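Local coordinates for thiosulfate sulfurtransferase YnjE (PDB 2WLR), which catalyses the transfer of sulfur from thiosulfate to cyanide, giving thiocyanate and sulfite, as a monomeric rhodanese-type enzyme of the Escherichia coli periplasm, at residues V186-E189 against Q190-A193; Q221-Y225 against A226-D230; E62-N65 against A66-K69; S54-D57 against K58-T61. All coordinates share one frame; numbering follows the deposited sequence.

Contact 1 (V186-E189 against Q190-A193); sequences VSDE and QLKA
Val186 and Leu191 meet methyl to methyl at the start of helix 188-197, with Val186 CG2 only 3.4 Å from Leu191 CD2, tighter than usual for two carbons. Val186 can reach this far because CG2 occupies the crowded position between its own backbone N and carbonyl carbon, and the same methyl also lies 3.7 Å from Gln190 CB. The residue before the N-cap thus touches the fourth residue of the first turn, the pairing known as a hydrophobic staple. Leu191 continues inward onto Ile222 and Tyr225 of helix 213-226.

Between the stapled residues sits Ser187, the N-cap. Its OG accepts the backbone N of Gln190 at 3.2 Å in a nearly straight bond (164°), while Ser187 O takes Leu191 N at 2.8 Å. Without the hydroxyl, as with an alanine here, the N-H of Gln190 would probably be left without its capping partner and the helix start less firmly fixed.

The other flank is loose. Glu189 and Gln190 both bend at their second torsion and run outward to solvent, and Lys192 extends away beyond a CB that rests 3.4 Å from Glu189 O. The carboxylate of Asp188 turns to another helix, OD1 hydrogen-bonding to the hydroxyl of Tyr225, while its backbone O keeps Lys192 N.

Chemically, an apolar clasp of Val186 on Leu191 and a hydroxyl cap on Gln190 N together close the helix start, and the acidic side chains of Asp188 and Glu189 in the first turn are likely to be favoured by the partial positive charge of the helix N-terminus.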
ATOM      1  N   VAL A 186      21.453   2.934   5.366  1.00 10.57           N
ATOM      2  CA  VAL A 186      22.876   3.294   5.184  1.00 10.70           C
ATOM      3  C   VAL A 186      23.073   4.795   4.899  1.00 10.48           C
ATOM      4  O   VAL A 186      22.136   5.540   4.615  1.00 10.58           O
ATOM      5  CB  VAL A 186      23.524   2.409   4.071  1.00 10.21           C
ATOM      6  CG1 VAL A 186      23.446   0.889   4.476  1.00 11.10           C
ATOM      7  CG2 VAL A 186      22.881   2.672   2.691  1.00 11.13           C
ATOM      8  N   SER A 187      24.329   5.225   4.970  1.00 10.08           N
ATOM      9  CA  SER A 187      24.672   6.617   4.761  1.00  9.73           C
ATOM     10  C   SER A 187      24.313   7.104   3.362  1.00  9.97           C
ATOM     11  O   SER A 187      24.200   6.311   2.419  1.00  9.84           O
ATOM     12  CB  SER A 187      26.159   6.845   4.999  1.00  9.21           C
ATOM     13  OG  SER A 187      26.916   6.208   3.979  1.00 11.86           O
ATOM     14  N   ASP A 188      24.212   8.421   3.220  1.00  9.86           N
ATOM     15  CA  ASP A 188      23.938   9.032   1.912  1.00 10.43           C
ATOM     16  C   ASP A 188      24.973   8.572   0.884  1.00 10.81           C
ATOM     17  O   ASP A 188      24.625   8.248  -0.238  1.00 10.30           O
ATOM     18  CB  ASP A 188      23.897  10.557   2.001  1.00 11.04           C
ATOM     19  CG  ASP A 188      22.790  11.062   2.915  1.00 12.73           C
ATOM     20  OD1 ASP A 188      21.783  10.315   3.125  1.00 12.47           O
ATOM     21  OD2 ASP A 188      22.925  12.192   3.391  1.00 14.28           O
ATOM     22  N   GLU A 189      26.244   8.508   1.276  1.00 11.05           N
ATOM     23  CA  GLU A 189      27.292   8.076   0.345  1.00 12.10           C
ATOM     24  C   GLU A 189      27.113   6.635  -0.120  1.00 11.19           C
ATOM     25  O   GLU A 189      27.403   6.272  -1.274  1.00 10.97           O
ATOM     26  CB  GLU A 189      28.720   8.149   0.959  1.00 13.91           C
ATOM     27  CG  GLU A 189      29.179   9.193   1.929  1.00 18.77           C
ATOM     28  CD  GLU A 189      28.582   9.139   3.346  1.00 17.18           C
ATOM     29  OE1 GLU A 189      29.194   8.632   4.346  1.00 18.06           O
ATOM     30  OE2 GLU A 189      27.528   9.744   3.459  1.00 17.73           O
ATOM     31  N   GLN A 190      26.748   5.749   0.806  1.00 10.37           N
ATOM     32  CA  GLN A 190      26.449   4.373   0.443  1.00 10.21           C
ATOM     33  C   GLN A 190      25.182   4.283  -0.412  1.00 10.02           C
ATOM     34  O   GLN A 190      25.143   3.491  -1.349  1.00  9.70           O
ATOM     35  CB  GLN A 190      26.348   3.447   1.667  1.00 11.85           C
ATOM     36  CG  GLN A 190      27.678   3.196   2.345  1.00 13.53           C
ATOM     37  CD  GLN A 190      28.664   2.349   1.542  1.00 19.86           C
ATOM     38  OE1 GLN A 190      29.821   2.164   1.961  1.00 24.36           O
ATOM     39  NE2 GLN A 190      28.227   1.824   0.419  1.00 19.89           N
ATOM     40  N   LEU A 191      24.167   5.092  -0.138  1.00 10.13           N
ATOM     41  CA  LEU A 191      23.003   5.134  -1.031  1.00 10.19           C
ATOM     42  C   LEU A 191      23.382   5.563  -2.442  1.00 10.20           C
ATOM     43  O   LEU A 191      22.916   5.002  -3.422  1.00  9.47           O
ATOM     44  CB  LEU A 191      21.897   6.056  -0.491  1.00 10.98           C
ATOM     45  CG  LEU A 191      21.222   5.582   0.805  1.00 11.06           C
ATOM     46  CD1 LEU A 191      20.188   6.637   1.218  1.00 11.77           C
ATOM     47  CD2 LEU A 191      20.581   4.231   0.678  1.00 11.62           C
ATOM     48  N   LYS A 192      24.220   6.583  -2.537  1.00  9.34           N
ATOM     49  CA  LYS A 192      24.735   7.030  -3.822  1.00  9.82           C
ATOM     50  C   LYS A 192      25.401   5.893  -4.564  1.00  8.92           C
ATOM     51  O   LYS A 192      25.184   5.709  -5.763  1.00  9.57           O
ATOM     52  CB  LYS A 192      25.725   8.156  -3.593  1.00 10.59           C
ATOM     53  CG  LYS A 192      26.291   8.856  -4.801  1.00 13.69           C
ATOM     54  CD  LYS A 192      27.302   9.893  -4.302  1.00 15.88           C
ATOM     55  CE  LYS A 192      27.698  10.848  -5.385  1.00 19.44           C
ATOM     56  NZ  LYS A 192      28.551  10.206  -6.367  1.00 22.24           N
ATOM     57  N   ALA A 193      26.185   5.071  -3.878  1.00  9.02           N
ATOM     58  CA  ALA A 193      26.841   3.960  -4.548  1.00  9.29           C
ATOM     59  C   ALA A 193      25.821   2.930  -5.019  1.00  9.67           C
ATOM     60  O   ALA A 193      25.930   2.371  -6.106  1.00 11.00           O
ATOM     61  CB  ALA A 193      27.886   3.315  -3.606  1.00  9.37           C
TER

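Contact 2 (Q221-Y225 against A226-D230); sequences QIMLY and AGVKD
Ala226 N still donates to Ile222 O (3.0 Å) in ordinary helical fashion, but one residue later the chain turns out of helix 213-226. Gly227 has a phi of 131°, where a CB would collide with the carbonyl oxygen of Ala226, a clash only glycine avoids. Gly227 N keeps the helical bond to Met223 O, and the turn at Gly227 brings Val228 N to the same oxygen, both at 3.0 Å and from opposite faces of the carbonyl plane. The six-residue closure from Val228 back to Met223 across a positive-phi glycine has the character of a Schellman motif. It ends the helix of a beta-alpha-beta crossover, which joins parallel strands 205-209 and 231-234 of the second rhodanese domain.

The apolar contact expected of such a C-cap is present: Met223 CB, of a selenomethionine, lies 3.9 Å from Val228 CG2, while the rest of the Met223 chain extends away toward Met194. Val228 itself packs on Leu195 of helix 188-197. On another flank, Leu224 CD2 rests 3.4 Å from Val228 O. A water donates to both Leu224 O (2.7 Å) and Val228 O (2.8 Å), bridging the last turn to the outgoing loop. Beyond these segments Leu224 abuts Phe375 and Met376 of helix 369-380.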
ATOM      1  N   GLN A 221      10.930   3.806  -0.123  1.00  8.69           N
ATOM      2  CA  GLN A 221      10.886   5.001   0.686  1.00  8.60           C
ATOM      3  C   GLN A 221      12.294   5.596   0.820  1.00  7.99           C
ATOM      4  O   GLN A 221      12.474   6.821   0.795  1.00  8.12           O
ATOM      5  CB  GLN A 221      10.255   4.707   2.049  1.00  8.71           C
ATOM      6  CG  GLN A 221      10.063   5.928   2.982  1.00 10.63           C
ATOM      7  CD  GLN A 221      11.309   6.292   3.793  1.00 10.42           C
ATOM      8  OE1 GLN A 221      12.239   5.532   3.855  1.00 14.01           O
ATOM      9  NE2 GLN A 221      11.319   7.493   4.377  1.00 14.23           N
ATOM     10  N   ILE A 222      13.304   4.723   0.944  1.00  7.37           N
ATOM     11  CA  ILE A 222      14.688   5.189   1.055  1.00  8.81           C
ATOM     12  C   ILE A 222      15.139   5.852  -0.260  1.00  8.50           C
ATOM     13  O   ILE A 222      15.787   6.892  -0.252  1.00  7.75           O
ATOM     14  CB  ILE A 222      15.616   4.047   1.494  1.00  8.13           C
ATOM     15  CG1 ILE A 222      15.383   3.763   2.980  1.00  9.53           C
ATOM     16  CG2 ILE A 222      17.102   4.434   1.296  1.00  9.60           C
ATOM     17  CD1 ILE A 222      15.907   2.429   3.450  1.00  9.58           C
HETATM   18  N   MSE A 223      14.699   5.309  -1.387  1.00  8.38           N
HETATM   19  CA  MSE A 223      14.981   5.965  -2.676  1.00  9.00           C
HETATM   20  C   MSE A 223      14.330   7.319  -2.803  1.00  9.31           C
HETATM   21  O   MSE A 223      14.931   8.260  -3.359  1.00  8.92           O
HETATM   22  CB  MSE A 223      14.556   5.087  -3.840  1.00  9.34           C
HETATM   23  CG  MSE A 223      15.443   3.884  -4.003  1.00 10.77           C
HETATM   24 SE   MSE A 223      15.002   2.926  -5.631  1.00 14.52          SE
HETATM   25  CE  MSE A 223      16.453   1.569  -5.464  1.00 14.68           C
ATOM     26  N   LEU A 224      13.101   7.466  -2.291  1.00  8.02           N
ATOM     27  CA  LEU A 224      12.403   8.762  -2.345  1.00  8.59           C
ATOM     28  C   LEU A 224      13.164   9.784  -1.483  1.00  8.39           C
ATOM     29  O   LEU A 224      13.369  10.918  -1.885  1.00  9.54           O
ATOM     30  CB  LEU A 224      10.954   8.642  -1.885  1.00  8.73           C
ATOM     31  CG  LEU A 224      10.037   7.990  -2.906  1.00  8.19           C
ATOM     32  CD1 LEU A 224       8.737   7.590  -2.199  1.00  9.80           C
ATOM     33  CD2 LEU A 224       9.717   8.886  -4.093  1.00 10.37           C
ATOM     34  N   TYR A 225      13.584   9.368  -0.295  1.00  8.56           N
ATOM     35  CA  TYR A 225      14.435  10.183   0.544  1.00  8.68           C
ATOM     36  C   TYR A 225      15.677  10.651  -0.223  1.00  8.58           C
ATOM     37  O   TYR A 225      16.036  11.843  -0.181  1.00  8.97           O
ATOM     38  CB  TYR A 225      14.841   9.377   1.794  1.00  8.41           C
ATOM     39  CG  TYR A 225      16.074   9.852   2.486  1.00  8.20           C
ATOM     40  CD1 TYR A 225      16.013  10.852   3.429  1.00  9.39           C
ATOM     41  CD2 TYR A 225      17.302   9.281   2.199  1.00  9.00           C
ATOM     42  CE1 TYR A 225      17.175  11.307   4.077  1.00  9.95           C
ATOM     43  CE2 TYR A 225      18.459   9.733   2.812  1.00 10.26           C
ATOM     44  CZ  TYR A 225      18.385  10.736   3.762  1.00 10.67           C
ATOM     45  OH  TYR A 225      19.567  11.171   4.369  1.00 12.86           O
ATOM     46  N   ALA A 226      16.351   9.723  -0.896  1.00  8.91           N
ATOM     47  CA  ALA A 226      17.590  10.024  -1.598  1.00  9.50           C
ATOM     48  C   ALA A 226      17.388  11.064  -2.690  1.00  9.91           C
ATOM     49  O   ALA A 226      18.232  11.912  -2.910  1.00 10.80           O
ATOM     50  CB  ALA A 226      18.175   8.779  -2.164  1.00 10.31           C
ATOM     51  N   GLY A 227      16.273  10.945  -3.385  1.00  8.96           N
ATOM     52  CA  GLY A 227      15.906  11.873  -4.443  1.00  9.68           C
ATOM     53  C   GLY A 227      15.470  11.262  -5.746  1.00  9.80           C
ATOM     54  O   GLY A 227      15.382  11.987  -6.728  1.00 11.00           O
ATOM     55  N   VAL A 228      15.174   9.967  -5.804  1.00  9.01           N
ATOM     56  CA  VAL A 228      14.529   9.383  -6.996  1.00 10.01           C
ATOM     57  C   VAL A 228      13.104   9.961  -7.059  1.00 10.53           C
ATOM     58  O   VAL A 228      12.340   9.816  -6.125  1.00 10.18           O
ATOM     59  CB  VAL A 228      14.510   7.836  -6.994  1.00 10.16           C
ATOM     60  CG1 VAL A 228      13.919   7.299  -8.315  1.00  9.86           C
ATOM     61  CG2 VAL A 228      15.902   7.249  -6.777  1.00 10.91           C
ATOM     62  N   LYS A 229      12.768  10.669  -8.136  1.00 11.62           N
ATOM     63  CA  LYS A 229      11.531  11.419  -8.195  1.00 12.65           C
ATOM     64  C   LYS A 229      10.311  10.511  -8.324  1.00 11.84           C
ATOM     65  O   LYS A 229       9.295  10.743  -7.653  1.00 13.73           O
ATOM     66  CB  LYS A 229      11.575  12.422  -9.346  1.00 13.61           C
ATOM     67  CG  LYS A 229      12.635  13.501  -9.194  1.00 18.35           C
ATOM     68  CD  LYS A 229      12.635  14.529 -10.341  1.00 24.07           C
ATOM     69  CE  LYS A 229      13.256  15.857  -9.895  1.00 26.23           C
ATOM     70  NZ  LYS A 229      12.425  16.572  -8.860  1.00 29.51           N
ATOM     71  N   ASP A 230      10.405   9.511  -9.178  1.00 10.76           N
ATOM     72  CA  ASP A 230       9.277   8.669  -9.562  1.00 10.74           C
ATOM     73  C   ASP A 230       9.574   7.230  -9.136  1.00  9.14           C
ATOM     74  O   ASP A 230      10.293   6.514  -9.806  1.00  9.28           O
ATOM     75  CB  ASP A 230       9.023   8.828 -11.063  1.00 11.21           C
ATOM     76  CG  ASP A 230       7.823   8.028 -11.563  1.00 13.16           C
ATOM     77  OD1 ASP A 230       7.082   7.468 -10.725  1.00 12.37           O
ATOM     78  OD2 ASP A 230       7.633   7.997 -12.806  1.00 16.10           O
TER
HETATM   79  O   HOH W   1      12.218  11.792  -4.203  1.00 12.58           O

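Contact 3 (E62-N65 against A66-K69); sequences EQLN and AWIK
Ala66, Asn65 and Leu64 lie at the middle of this contact, where two consecutive turns of helix 61-70 rest on each other. Ala66 N donates to Glu62 O at 2.9 Å, and its methyl sits over the preceding turn, with Ala66 CB 3.3 Å from that same Glu62 O and a little farther from Gln63 O. The carboxylate of the exposed Glu62 brings OE2 to 4.2 Å from Ala66 CB.

Asn65 contributes chiefly its backbone. Its O receives Lys69 N at 3.0 Å, and Lys69 CB and CG both lie close to that oxygen before the lysine chain bends away to solvent.

Leu64 carries the apolar side. With CG anti to the backbone N (chi1 -178°), its branch leans toward the following turn, where Leu64 CG is 4.0 Å from Ile68 CD1, the two side chains crossing obliquely. Leu64 CD1 also comes within 4.3 Å of Trp67 CE3 at a slant to the indole. Ile68 answers by laying CG1 beside its own backbone N (chi1 -69°), so that Ile68 CG1 lies 3.2 Å from Leu64 O, an oxygen already bonded to Ile68 N at 2.9 Å.

The apolar face made in this way turns toward helix 85-97: Leu64 packs on Arg94, and Ile68 on Leu95 and on Leu100 just beyond that helix. Trp67 meets the ring of His71 and touches Leu73. The helix lies on the chain between edge strand 49-50 and strand 79-82 of the first parallel sheet.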
ATOM      1  N   GLU A  62     -17.712 -15.693   7.037  1.00 14.87           N
ATOM      2  CA  GLU A  62     -17.358 -14.791   8.130  1.00 15.64           C
ATOM      3  C   GLU A  62     -16.663 -13.563   7.606  1.00 13.32           C
ATOM      4  O   GLU A  62     -16.945 -12.475   8.058  1.00 13.05           O
ATOM      5  CB  GLU A  62     -16.481 -15.459   9.215  1.00 17.31           C
ATOM      6  CG  GLU A  62     -15.360 -14.569   9.869  1.00 23.25           C
ATOM      7  CD  GLU A  62     -15.762 -13.770  11.126  1.00 29.73           C
ATOM      8  OE1 GLU A  62     -16.675 -14.215  11.857  1.00 36.57           O
ATOM      9  OE2 GLU A  62     -15.135 -12.701  11.421  1.00 30.87           O
ATOM     10  N   GLN A  63     -15.733 -13.759   6.681  1.00 11.51           N
ATOM     11  CA  GLN A  63     -15.018 -12.617   6.131  1.00 10.83           C
ATOM     12  C   GLN A  63     -15.930 -11.668   5.348  1.00 11.07           C
ATOM     13  O   GLN A  63     -15.810 -10.448   5.482  1.00 10.49           O
ATOM     14  CB  GLN A  63     -13.871 -13.080   5.271  1.00 10.61           C
ATOM     15  CG  GLN A  63     -12.709 -13.594   6.111  1.00 12.00           C
ATOM     16  CD  GLN A  63     -11.669 -14.362   5.318  1.00 13.43           C
ATOM     17  OE1 GLN A  63     -11.969 -14.987   4.310  1.00 13.86           O
ATOM     18  NE2 GLN A  63     -10.429 -14.349   5.817  1.00 17.11           N
ATOM     19  N   LEU A  64     -16.865 -12.200   4.572  1.00 10.31           N
ATOM     20  CA  LEU A  64     -17.829 -11.343   3.874  1.00 10.06           C
ATOM     21  C   LEU A  64     -18.805 -10.659   4.859  1.00 10.99           C
ATOM     22  O   LEU A  64     -19.152  -9.487   4.680  1.00 10.62           O
ATOM     23  CB  LEU A  64     -18.598 -12.103   2.795  1.00 10.78           C
ATOM     24  CG  LEU A  64     -19.600 -11.260   1.976  1.00 10.90           C
ATOM     25  CD1 LEU A  64     -18.962 -10.031   1.310  1.00 14.04           C
ATOM     26  CD2 LEU A  64     -20.315 -12.171   0.967  1.00 15.62           C
ATOM     27  N   ASN A  65     -19.235 -11.382   5.888  1.00 11.73           N
ATOM     28  CA  ASN A  65     -20.097 -10.775   6.888  1.00 12.28           C
ATOM     29  C   ASN A  65     -19.357  -9.639   7.579  1.00 11.47           C
ATOM     30  O   ASN A  65     -19.954  -8.588   7.838  1.00 11.93           O
ATOM     31  CB  ASN A  65     -20.538 -11.822   7.921  1.00 13.82           C
ATOM     32  CG  ASN A  65     -21.595 -12.763   7.395  1.00 17.15           C
ATOM     33  OD1 ASN A  65     -22.290 -12.477   6.407  1.00 19.70           O
ATOM     34  ND2 ASN A  65     -21.747 -13.909   8.079  1.00 20.84           N
ATOM     35  N   ALA A  66     -18.104  -9.872   7.926  1.00 11.28           N
ATOM     36  CA  ALA A  66     -17.268  -8.844   8.532  1.00 11.20           C
ATOM     37  C   ALA A  66     -17.152  -7.605   7.632  1.00 12.68           C
ATOM     38  O   ALA A  66     -17.249  -6.463   8.081  1.00 13.20           O
ATOM     39  CB  ALA A  66     -15.919  -9.410   8.874  1.00 12.54           C
ATOM     40  N   TRP A  67     -16.965  -7.838   6.343  1.00 11.70           N
ATOM     41  CA  TRP A  67     -16.820  -6.743   5.399  1.00 10.72           C
ATOM     42  C   TRP A  67     -18.114  -5.953   5.302  1.00 11.71           C
ATOM     43  O   TRP A  67     -18.131  -4.716   5.304  1.00 10.82           O
ATOM     44  CB  TRP A  67     -16.429  -7.331   4.034  1.00  9.76           C
ATOM     45  CG  TRP A  67     -16.154  -6.319   2.967  1.00  8.43           C
ATOM     46  CD1 TRP A  67     -14.924  -5.828   2.618  1.00 10.72           C
ATOM     47  CD2 TRP A  67     -17.097  -5.741   2.088  1.00  8.56           C
ATOM     48  NE1 TRP A  67     -15.073  -4.926   1.598  1.00  9.34           N
ATOM     49  CE2 TRP A  67     -16.382  -4.863   1.232  1.00  8.98           C
ATOM     50  CE3 TRP A  67     -18.483  -5.841   1.930  1.00  9.52           C
ATOM     51  CZ2 TRP A  67     -17.010  -4.075   0.270  1.00 10.46           C
ATOM     52  CZ3 TRP A  67     -19.111  -5.081   0.954  1.00 11.42           C
ATOM     53  CH2 TRP A  67     -18.356  -4.198   0.122  1.00 10.43           C
ATOM     54  N   ILE A  68     -19.233  -6.646   5.230  1.00 11.39           N
ATOM     55  CA  ILE A  68     -20.536  -5.989   5.190  1.00 12.48           C
ATOM     56  C   ILE A  68     -20.722  -5.112   6.438  1.00 13.72           C
ATOM     57  O   ILE A  68     -21.090  -3.940   6.309  1.00 15.66           O
ATOM     58  CB  ILE A  68     -21.665  -7.030   5.034  1.00 12.77           C
ATOM     59  CG1 ILE A  68     -21.615  -7.667   3.620  1.00 13.12           C
ATOM     60  CG2 ILE A  68     -23.044  -6.396   5.300  1.00 14.18           C
ATOM     61  CD1 ILE A  68     -22.501  -8.901   3.458  1.00 12.95           C
ATOM     62  N   LYS A  69     -20.395  -5.658   7.612  1.00 15.09           N
ATOM     63  CA  LYS A  69     -20.512  -4.915   8.883  1.00 16.90           C
ATOM     64  C   LYS A  69     -19.573  -3.718   8.971  1.00 17.44           C
ATOM     65  O   LYS A  69     -19.955  -2.639   9.479  1.00 17.59           O
ATOM     66  CB  LYS A  69     -20.181  -5.857  10.035  1.00 18.07           C
ATOM     67  CG  LYS A  69     -21.329  -6.691  10.458  1.00 22.05           C
ATOM     68  CD  LYS A  69     -21.845  -6.241  11.803  1.00 27.43           C
ATOM     69  CE  LYS A  69     -20.927  -6.732  12.904  1.00 29.11           C
ATOM     70  NZ  LYS A  69     -21.088  -5.975  14.172  1.00 33.75           N
TER

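Contact 4 (S54-D57 against K58-T61); sequences SWLD and KMST
Two torsions of Lys58 (chi3 -66°, chi4 -67°) curl its chain back on the turn, and a chi1 of 67° swings the Asp57 carboxylate round to the same side; the two neighbouring side chains lie alongside one another, pointing the same way. Lys58 NZ thereby forms a salt bridge with Asp57 OD1 at 2.9 Å, using the oxygen's syn lone pair, and donates to Ser54 O at 3.0 Å, in the plane of that carbonyl.

The backbone beneath has helical angles but not the regular bonds of a helix. Lys58 N reaches Trp55 O at 2.9 Å, and Met59 N reaches Leu56 O at 3.1 Å from well above the carbonyl plane. Leu56 O has a second partner in Arg94 NH1, and Arg94 NH2 binds Met59 O, tying this loop to helix 85-97.

On the inner side Met59, a selenomethionine, lies with its SE 4.0 Å from Trp55 CB, at the edge of the indole and near its plane, while Met59 CG rests 3.5 Å from Trp55 O. Trp55 also packs on Asn335 and Pro336, from the part of the chain belonging to the third rhodanese domain.

The chemistry is thus divided: a buried selenium-indole contact within, and outside an ammonium shared by a carboxylate and a main-chain oxygen, which is likely to balance the Asp57 charge although solvent probably weakens the attraction.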
ATOM      1  N   SER A  54     -13.131 -11.043  -8.129  1.00  9.69           N
ATOM      2  CA  SER A  54     -11.923 -11.870  -8.045  1.00 10.97           C
ATOM      3  C   SER A  54     -11.484 -12.195  -6.626  1.00 10.59           C
ATOM      4  O   SER A  54     -10.661 -13.087  -6.443  1.00 14.40           O
ATOM      5  CB  SER A  54     -10.770 -11.193  -8.782  1.00 11.20           C
ATOM      6  OG  SER A  54     -10.396  -9.981  -8.161  1.00 13.29           O
ATOM      7  N   TRP A  55     -12.020 -11.498  -5.625  1.00 10.43           N
ATOM      8  CA  TRP A  55     -11.696 -11.829  -4.245  1.00  9.99           C
ATOM      9  C   TRP A  55     -12.566 -12.886  -3.632  1.00 11.08           C
ATOM     10  O   TRP A  55     -12.207 -13.433  -2.590  1.00 11.45           O
ATOM     11  CB  TRP A  55     -11.872 -10.613  -3.335  1.00  9.50           C
ATOM     12  CG  TRP A  55     -11.115  -9.384  -3.700  1.00  9.15           C
ATOM     13  CD1 TRP A  55     -10.031  -9.291  -4.497  1.00 10.24           C
ATOM     14  CD2 TRP A  55     -11.378  -8.072  -3.215  1.00  9.32           C
ATOM     15  NE1 TRP A  55      -9.624  -7.971  -4.585  1.00 11.14           N
ATOM     16  CE2 TRP A  55     -10.418  -7.213  -3.768  1.00 10.47           C
ATOM     17  CE3 TRP A  55     -12.330  -7.546  -2.352  1.00  9.60           C
ATOM     18  CZ2 TRP A  55     -10.456  -5.823  -3.538  1.00 10.20           C
ATOM     19  CZ3 TRP A  55     -12.334  -6.209  -2.102  1.00 10.26           C
ATOM     20  CH2 TRP A  55     -11.403  -5.364  -2.698  1.00 10.13           C
ATOM     21  N   LEU A  56     -13.723 -13.144  -4.228  1.00 11.30           N
ATOM     22  CA  LEU A  56     -14.764 -13.935  -3.561  1.00 11.51           C
ATOM     23  C   LEU A  56     -14.348 -15.351  -3.176  1.00 12.37           C
ATOM     24  O   LEU A  56     -14.747 -15.805  -2.119  1.00 13.28           O
ATOM     25  CB  LEU A  56     -16.035 -13.978  -4.397  1.00 12.52           C
ATOM     26  CG  LEU A  56     -16.735 -12.629  -4.550  1.00 11.59           C
ATOM     27  CD1 LEU A  56     -17.830 -12.756  -5.610  1.00 14.22           C
ATOM     28  CD2 LEU A  56     -17.277 -12.101  -3.213  1.00 10.83           C
ATOM     29  N   ASP A  57     -13.530 -15.984  -4.014  1.00 13.26           N
ATOM     30  CA  ASP A  57     -13.028 -17.349  -3.743  1.00 14.91           C
ATOM     31  C   ASP A  57     -12.020 -17.377  -2.603  1.00 15.15           C
ATOM     32  O   ASP A  57     -11.583 -18.459  -2.180  1.00 15.82           O
ATOM     33  CB  ASP A  57     -12.438 -17.983  -5.022  1.00 16.40           C
ATOM     34  CG  ASP A  57     -11.169 -17.306  -5.517  1.00 20.66           C
ATOM     35  OD1 ASP A  57     -10.747 -16.264  -4.980  1.00 26.28           O
ATOM     36  OD2 ASP A  57     -10.567 -17.833  -6.493  1.00 29.82           O
ATOM     37  N   LYS A  58     -11.643 -16.201  -2.100  1.00 13.92           N
ATOM     38  CA  LYS A  58     -10.760 -16.089  -0.945  1.00 14.23           C
ATOM     39  C   LYS A  58     -11.427 -15.388   0.224  1.00 13.96           C
ATOM     40  O   LYS A  58     -10.749 -14.922   1.153  1.00 15.82           O
ATOM     41  CB  LYS A  58      -9.479 -15.339  -1.308  1.00 14.83           C
ATOM     42  CG  LYS A  58      -8.604 -16.112  -2.294  1.00 17.72           C
ATOM     43  CD  LYS A  58      -7.430 -15.281  -2.804  1.00 22.35           C
ATOM     44  CE  LYS A  58      -7.857 -14.082  -3.661  1.00 23.88           C
ATOM     45  NZ  LYS A  58      -8.466 -14.467  -4.964  1.00 24.89           N
HETATM   46  N   MSE A  59     -12.741 -15.267   0.175  1.00 12.04           N
HETATM   47  CA  MSE A  59     -13.497 -14.693   1.269  1.00 12.24           C
HETATM   48  C   MSE A  59     -14.516 -15.689   1.756  1.00 11.79           C
HETATM   49  O   MSE A  59     -15.433 -16.061   1.019  1.00 11.63           O
HETATM   50  CB  MSE A  59     -14.259 -13.462   0.806  1.00 12.43           C
HETATM   51  CG  MSE A  59     -13.387 -12.266   0.510  1.00 11.23           C
HETATM   52 SE   MSE A  59     -14.303 -10.701  -0.153  1.00 13.66          SE
HETATM   53  CE  MSE A  59     -15.130 -10.060   1.375  1.00  9.74           C
ATOM     54  N   SER A  60     -14.383 -16.048   3.025  1.00 11.56           N
ATOM     55  CA  SER A  60     -15.301 -16.957   3.667  1.00 12.15           C
ATOM     56  C   SER A  60     -16.592 -16.229   3.990  1.00 13.20           C
ATOM     57  O   SER A  60     -16.681 -15.000   3.838  1.00 12.83           O
ATOM     58  CB  SER A  60     -14.671 -17.435   4.955  1.00 11.80           C
ATOM     59  OG  SER A  60     -14.564 -16.366   5.886  1.00 12.71           O
ATOM     60  N   THR A  61     -17.598 -16.972   4.439  1.00 14.44           N
ATOM     61  CA  THR A  61     -18.825 -16.353   4.966  1.00 16.11           C
ATOM     62  C   THR A  61     -18.536 -15.327   6.058  1.00 15.18           C
ATOM     63  O   THR A  61     -19.045 -14.198   6.019  1.00 15.43           O
ATOM     64  CB  THR A  61     -19.749 -17.446   5.512  1.00 16.71           C
ATOM     65  OG1 THR A  61     -20.111 -18.297   4.434  1.00 21.59           O
ATOM     66  CG2 THR A  61     -21.025 -16.877   6.168  1.00 17.50           C
TER

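The four contacts form two pairs on opposite sides of the chain's centre. Contacts 1 and 2, in the second rhodanese domain, have centres about 12 Å apart and join where Leu191 CD2 lies 3.5 Å from Ile222 CG2. Contacts 3 and 4, in the first, are about 11 Å apart; Ser60 and Gln63 form a capping box between them, with Ser60 OG 3.0 Å from Gln63 N and Gln63 OE1 2.9 Å from Ser60 N. Between the pairs, centres are 36 to 46 Å apart. None lies at the active site of Cys365, but contact 2 abuts helix 369-380, which follows that cysteine and carries Arg370, a probable substrate-binding residue.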